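Local coordinates for type IV secretion system protein DotB (Yersinia pseudotuberculosis IP 31758, PDB 6GEF), which probably hydrolyses ATP as a hexameric AAA+ ATPase of the GspE family, serving a type IVb secretion system, at residues L102-H116 and K126-V138. Residues are numbered along the deposited sequence; the frame is centred on the assembly and turned at random.
Sequences LASKKLINTRYEVFH and KQRFGYRVNISPV
Asn109 and Asn134 face each other across a non-hydrogen-bonded pair of two antiparallel strands, their side chains side by side and pointing the same way. Asn134 ND2 donates to Asn109 OD1 at 3.2 Å; the acceptor lies in the Asn134 amide plane, but the donor stands 40° above the carbonyl plane of Asn109, missing its lone pairs. With CG anti to the backbone N (chi1 168°), Asn134 also presents OD1 to Ser136, whose OG donates 2.7 Å along a lone pair, so the orientation of the amide is probably fixed; ND2 also makes a weak hydrogen bond to Glu251 of a neighbouring subunit. Farther along the sheet face that carries the two asparagines, Phe115 and Arg128 run alongside each other: CE2 of the ring meets Arg128 CG at 3.7 Å, and ring and guanidinium planes stand 54° apart, a contact with the aliphatic stem rather than a stack.

The opposite face, carrying Ile108, Tyr112, Val114, Phe129, Tyr131, Val133 and Ile135, is mainly apolar. Ile108 CG2 reaches Ile135 CB at 3.6 Å, the two side chains crossing at a slant. Val133 CG2 packs on Tyr112 CB at 3.4 Å; CG1 of Val133 is anti to the backbone N, which turns CG2 toward this neighbour. The Tyr131 ring edge lies by Tyr112 O, 3.6 Å from CD1. Backbone pairing holds the register, as in Thr110 N to Val133 O at 2.9 Å.

The two strands form a beta-hairpin, with 128-140 between 108-115 and 143-153 in the antiparallel sheet and 108-115 at its border within the chain. Helix 38-50 covers Tyr112, Val114 and Phe129, while helix 82-93 covers Val133 and Ile135. Near the end of helix 98-104, Leu102 CD2 packs on Pro137 CD at 3.8 Å.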
loop_
_atom_site.group_PDB
_atom_site.type_symbol
_atom_site.label_atom_id
_atom_site.label_comp_id
_atom_site.label_asym_id
_atom_site.label_seq_id
_atom_site.Cartn_x
_atom_site.Cartn_y
_atom_site.Cartn_z
ATOM N N LEU A 102 8.782 1.080 31.585
ATOM C CA LEU A 102 9.003 2.465 31.172
ATOM C C LEU A 102 10.194 2.602 30.256
ATOM O O LEU A 102 10.107 3.293 29.220
ATOM C CB LEU A 102 9.167 3.354 32.408
ATOM C CG LEU A 102 7.882 3.721 33.165
ATOM C CD1 LEU A 102 8.035 5.080 33.860
ATOM C CD2 LEU A 102 6.668 3.749 32.256
ATOM N N ALA A 103 11.291 1.912 30.571
ATOM C CA ALA A 103 12.448 1.889 29.665
ATOM C C ALA A 103 12.085 1.285 28.285
ATOM O O ALA A 103 12.476 1.797 27.273
ATOM C CB ALA A 103 13.595 1.145 30.319
ATOM N N SER A 104 11.327 0.222 28.327
ATOM C CA SER A 104 10.866 -0.451 27.096
ATOM C C SER A 104 9.572 0.124 26.575
ATOM O O SER A 104 9.059 -0.382 25.576
ATOM C CB SER A 104 10.719 -1.976 27.300
ATOM O OG SER A 104 12.033 -2.577 27.314
ATOM N N LYS A 105 9.034 1.165 27.205
ATOM C CA LYS A 105 7.924 1.950 26.649
ATOM C C LYS A 105 6.644 1.167 26.558
ATOM O O LYS A 105 5.745 1.598 25.847
ATOM C CB LYS A 105 8.277 2.618 25.302
ATOM C CG LYS A 105 9.682 3.207 25.288
ATOM C CD LYS A 105 9.782 4.549 24.635
ATOM C CE LYS A 105 11.132 4.747 23.959
ATOM N NZ LYS A 105 11.067 4.405 22.499
ATOM N N LYS A 106 6.500 0.094 27.323
ATOM C CA LYS A 106 5.194 -0.442 27.670
ATOM C C LYS A 106 4.442 0.592 28.536
ATOM O O LYS A 106 4.988 1.128 29.502
ATOM C CB LYS A 106 5.354 -1.739 28.431
ATOM C CG LYS A 106 4.396 -2.850 28.017
ATOM C CD LYS A 106 4.752 -3.348 26.603
ATOM C CE LYS A 106 3.513 -3.476 25.714
ATOM N NZ LYS A 106 2.759 -4.728 25.985
ATOM N N LEU A 107 3.196 0.852 28.160
ATOM C CA LEU A 107 2.346 1.777 28.865
ATOM C C LEU A 107 1.690 1.115 30.057
ATOM O O LEU A 107 1.307 -0.043 30.000
ATOM C CB LEU A 107 1.267 2.325 27.922
ATOM C CG LEU A 107 1.820 2.972 26.620
ATOM C CD1 LEU A 107 0.716 3.599 25.802
ATOM C CD2 LEU A 107 2.930 3.994 26.836
ATOM N N ILE A 108 1.582 1.865 31.165
ATOM C CA ILE A 108 1.284 1.310 32.473
ATOM C C ILE A 108 -0.071 1.880 32.903
ATOM O O ILE A 108 -0.163 2.964 33.489
ATOM C CB ILE A 108 2.382 1.667 33.480
ATOM C CG1 ILE A 108 3.723 1.098 33.013
ATOM C CG2 ILE A 108 2.004 1.137 34.882
ATOM C CD1 ILE A 108 4.844 1.312 34.026
ATOM N N ASN A 109 -1.129 1.129 32.622
ATOM C CA ASN A 109 -2.451 1.367 33.182
ATOM C C ASN A 109 -2.882 0.135 33.967
ATOM O O ASN A 109 -2.935 -0.944 33.429
ATOM C CB ASN A 109 -3.457 1.679 32.082
ATOM C CG ASN A 109 -3.052 2.868 31.239
ATOM O OD1 ASN A 109 -3.192 4.028 31.668
ATOM N ND2 ASN A 109 -2.510 2.593 30.031
ATOM N N THR A 110 -3.215 0.326 35.228
ATOM C CA THR A 110 -3.723 -0.739 36.078
ATOM C C THR A 110 -4.854 -0.187 36.933
ATOM O O THR A 110 -5.301 0.931 36.758
ATOM C CB THR A 110 -2.577 -1.338 36.950
ATOM O OG1 THR A 110 -1.302 -0.933 36.430
ATOM C CG2 THR A 110 -2.663 -2.854 36.952
ATOM N N ARG A 111 -5.332 -1.011 37.864
ATOM C CA ARG A 111 -6.260 -0.616 38.899
ATOM C C ARG A 111 -5.636 -0.819 40.270
ATOM O O ARG A 111 -4.848 -1.743 40.478
ATOM C CB ARG A 111 -7.531 -1.429 38.782
ATOM C CG ARG A 111 -8.432 -1.013 37.591
ATOM C CD ARG A 111 -9.004 -2.207 36.849
ATOM N NE ARG A 111 -7.934 -3.018 36.268
ATOM C CZ ARG A 111 -7.311 -2.766 35.120
ATOM N NH1 ARG A 111 -6.352 -3.582 34.701
ATOM N NH2 ARG A 111 -7.651 -1.677 34.415
ATOM N N TYR A 112 -5.964 0.069 41.200
ATOM C CA TYR A 112 -5.416 0.062 42.541
ATOM C C TYR A 112 -6.563 0.266 43.527
ATOM O O TYR A 112 -7.217 1.308 43.491
ATOM C CB TYR A 112 -4.365 1.161 42.703
ATOM C CG TYR A 112 -3.741 1.237 44.084
ATOM C CD1 TYR A 112 -2.725 0.374 44.459
ATOM C CD2 TYR A 112 -4.217 2.143 45.029
ATOM C CE1 TYR A 112 -2.157 0.443 45.714
ATOM C CE2 TYR A 112 -3.662 2.232 46.281
ATOM C CZ TYR A 112 -2.636 1.369 46.633
ATOM O OH TYR A 112 -2.062 1.432 47.885
ATOM N N GLU A 113 -6.748 -0.701 44.427
ATOM C CA GLU A 113 -7.910 -0.710 45.315
ATOM C C GLU A 113 -7.469 -0.445 46.738
ATOM O O GLU A 113 -6.424 -0.941 47.181
ATOM C CB GLU A 113 -8.618 -2.069 45.247
ATOM C CG GLU A 113 -8.631 -2.740 43.892
ATOM C CD GLU A 113 -9.636 -2.116 42.909
ATOM O OE1 GLU A 113 -9.587 -2.421 41.707
ATOM O OE2 GLU A 113 -10.466 -1.322 43.358
ATOM N N VAL A 114 -8.248 0.361 47.450
ATOM C CA VAL A 114 -7.987 0.669 48.861
ATOM C C VAL A 114 -9.305 0.535 49.613
ATOM O O VAL A 114 -10.359 0.948 49.124
ATOM C CB VAL A 114 -7.392 2.105 49.022
ATOM C CG1 VAL A 114 -6.580 2.507 47.825
ATOM C CG2 VAL A 114 -8.473 3.122 49.253
ATOM N N PHE A 115 -9.210 0.035 50.833
ATOM C CA PHE A 115 -10.402 -0.430 51.580
ATOM C C PHE A 115 -10.615 0.497 52.756
ATOM O O PHE A 115 -9.687 0.750 53.543
ATOM C CB PHE A 115 -10.235 -1.881 52.071
ATOM C CG PHE A 115 -9.918 -2.862 50.984
ATOM C CD1 PHE A 115 -8.599 -2.981 50.496
ATOM C CD2 PHE A 115 -10.923 -3.623 50.403
ATOM C CE1 PHE A 115 -8.310 -3.836 49.449
ATOM C CE2 PHE A 115 -10.631 -4.504 49.365
ATOM C CZ PHE A 115 -9.322 -4.613 48.886
ATOM N N HIS A 116 -11.821 1.027 52.883
ATOM C CA HIS A 116 -12.149 1.916 53.999
ATOM C C HIS A 116 -12.002 1.166 55.330
ATOM O O HIS A 116 -12.497 0.055 55.468
ATOM C CB HIS A 116 -13.579 2.415 53.878
ATOM C CG HIS A 116 -13.833 3.742 54.509
ATOM N ND1 HIS A 116 -13.412 4.096 55.784
ATOM C CD2 HIS A 116 -14.465 4.832 54.018
ATOM C CE1 HIS A 116 -13.777 5.336 56.039
ATOM N NE2 HIS A 116 -14.401 5.815 54.981
ATOM N N LYS A 126 -15.625 -5.309 53.758
ATOM C CA LYS A 126 -15.111 -3.946 53.840
ATOM C C LYS A 126 -15.348 -3.235 52.502
ATOM O O LYS A 126 -15.048 -3.785 51.423
ATOM C CB LYS A 126 -13.610 -3.946 54.125
ATOM C CG LYS A 126 -13.115 -4.568 55.394
ATOM C CD LYS A 126 -12.973 -6.086 55.273
ATOM C CE LYS A 126 -12.084 -6.634 56.385
ATOM N NZ LYS A 126 -12.600 -7.939 56.927
ATOM N N GLN A 127 -15.915 -2.024 52.563
ATOM C CA GLN A 127 -16.162 -1.253 51.385
ATOM C C GLN A 127 -14.864 -0.930 50.655
ATOM O O GLN A 127 -13.845 -0.616 51.287
ATOM C CB GLN A 127 -16.904 0.032 51.738
ATOM C CG GLN A 127 -17.268 0.907 50.517
ATOM C CD GLN A 127 -18.117 0.154 49.497
ATOM O OE1 GLN A 127 -17.755 -0.937 49.072
ATOM N NE2 GLN A 127 -19.265 0.736 49.117
ATOM N N ARG A 128 -14.907 -0.991 49.323
ATOM C CA ARG A 128 -13.705 -0.978 48.503
ATOM C C ARG A 128 -13.752 0.165 47.504
ATOM O O ARG A 128 -14.807 0.439 46.930
ATOM C CB ARG A 128 -13.550 -2.302 47.764
ATOM C CG ARG A 128 -12.346 -2.380 46.847
ATOM C CD ARG A 128 -12.536 -3.446 45.774
ATOM N NE ARG A 128 -13.935 -3.753 45.516
ATOM C CZ ARG A 128 -14.438 -4.994 45.460
ATOM N NH1 ARG A 128 -13.648 -6.055 45.649
ATOM N NH2 ARG A 128 -15.741 -5.161 45.227
ATOM N N PHE A 129 -12.627 0.841 47.326
ATOM C CA PHE A 129 -12.514 1.993 46.426
ATOM C C PHE A 129 -11.459 1.690 45.373
ATOM O O PHE A 129 -10.312 1.404 45.709
ATOM C CB PHE A 129 -12.133 3.239 47.233
ATOM C CG PHE A 129 -13.287 3.817 47.985
ATOM C CD1 PHE A 129 -13.771 3.195 49.163
ATOM C CD2 PHE A 129 -13.873 5.023 47.539
ATOM C CE1 PHE A 129 -14.835 3.739 49.838
ATOM C CE2 PHE A 129 -14.922 5.587 48.235
ATOM C CZ PHE A 129 -15.398 4.940 49.390
ATOM N N GLY A 130 -11.870 1.778 44.115
ATOM C CA GLY A 130 -10.964 1.564 42.990
ATOM C C GLY A 130 -10.383 2.850 42.479
ATOM O O GLY A 130 -10.983 3.915 42.567
ATOM N N TYR A 131 -9.194 2.731 41.912
ATOM C CA TYR A 131 -8.528 3.822 41.188
ATOM C C TYR A 131 -7.955 3.283 39.899
ATOM O O TYR A 131 -7.441 2.178 39.857
ATOM C CB TYR A 131 -7.425 4.454 42.043
ATOM C CG TYR A 131 -7.946 5.262 43.215
ATOM C CD1 TYR A 131 -8.354 4.626 44.401
ATOM C CD2 TYR A 131 -8.061 6.650 43.139
ATOM C CE1 TYR A 131 -8.829 5.366 45.452
ATOM C CE2 TYR A 131 -8.531 7.365 44.218
ATOM C CZ TYR A 131 -8.925 6.704 45.374
ATOM O OH TYR A 131 -9.379 7.461 46.442
ATOM N N ARG A 132 -8.028 4.087 38.849
ATOM C CA ARG A 132 -7.316 3.830 37.597
ATOM C C ARG A 132 -5.940 4.480 37.687
ATOM O O ARG A 132 -5.832 5.701 37.823
ATOM C CB ARG A 132 -8.093 4.407 36.417
ATOM C CG ARG A 132 -9.584 4.058 36.436
ATOM C CD ARG A 132 -10.284 4.672 35.256
ATOM N NE ARG A 132 -11.703 4.317 35.235
ATOM C CZ ARG A 132 -12.211 3.218 34.678
ATOM N NH1 ARG A 132 -13.514 3.010 34.669
ATOM N NH2 ARG A 132 -11.403 2.348 34.089
ATOM N N VAL A 133 -4.887 3.679 37.608
ATOM C CA VAL A 133 -3.526 4.123 37.796
ATOM C C VAL A 133 -2.839 4.139 36.439
ATOM O O VAL A 133 -2.595 3.094 35.829
ATOM C CB VAL A 133 -2.764 3.184 38.771
ATOM C CG1 VAL A 133 -1.326 3.650 38.967
ATOM C CG2 VAL A 133 -3.507 3.115 40.099
ATOM N N ASN A 134 -2.522 5.339 35.966
ATOM C CA ASN A 134 -1.598 5.534 34.866
ATOM C C ASN A 134 -0.243 5.956 35.400
ATOM O O ASN A 134 -0.160 6.885 36.186
ATOM C CB ASN A 134 -2.137 6.610 33.911
ATOM C CG ASN A 134 -1.099 7.067 32.919
ATOM O OD1 ASN A 134 -0.480 8.114 33.103
ATOM N ND2 ASN A 134 -0.949 6.323 31.852
ATOM N N ILE A 135 0.804 5.272 34.959
ATOM C CA ILE A 135 2.182 5.618 35.274
ATOM C C ILE A 135 2.901 5.984 33.980
ATOM O O ILE A 135 3.057 5.146 33.117
ATOM C CB ILE A 135 2.901 4.457 36.003
ATOM C CG1 ILE A 135 2.168 4.114 37.292
ATOM C CG2 ILE A 135 4.343 4.823 36.310
ATOM C CD1 ILE A 135 2.856 3.130 38.178
ATOM N N SER A 136 3.349 7.219 33.885
ATOM C CA SER A 136 3.822 7.795 32.624
ATOM C C SER A 136 5.197 8.398 32.813
ATOM O O SER A 136 5.441 9.071 33.822
ATOM C CB SER A 136 2.867 8.883 32.096
ATOM O OG SER A 136 1.696 8.311 31.527
ATOM N N PRO A 137 6.125 8.172 31.878
ATOM C CA PRO A 137 7.430 8.820 31.971
ATOM C C PRO A 137 7.292 10.340 32.059
ATOM O O PRO A 137 6.486 10.944 31.359
ATOM C CB PRO A 137 8.104 8.418 30.669
ATOM C CG PRO A 137 7.480 7.149 30.264
ATOM C CD PRO A 137 6.051 7.222 30.762
ATOM N N VAL A 138 8.004 10.945 32.997
ATOM C CA VAL A 138 8.269 12.377 32.988
ATOM C C VAL A 138 9.768 12.604 33.155
ATOM O O VAL A 138 10.549 11.673 33.409
ATOM C CB VAL A 138 7.517 13.098 34.124
ATOM C CG1 VAL A 138 6.010 12.965 33.915
ATOM C CG2 VAL A 138 7.879 12.552 35.482
#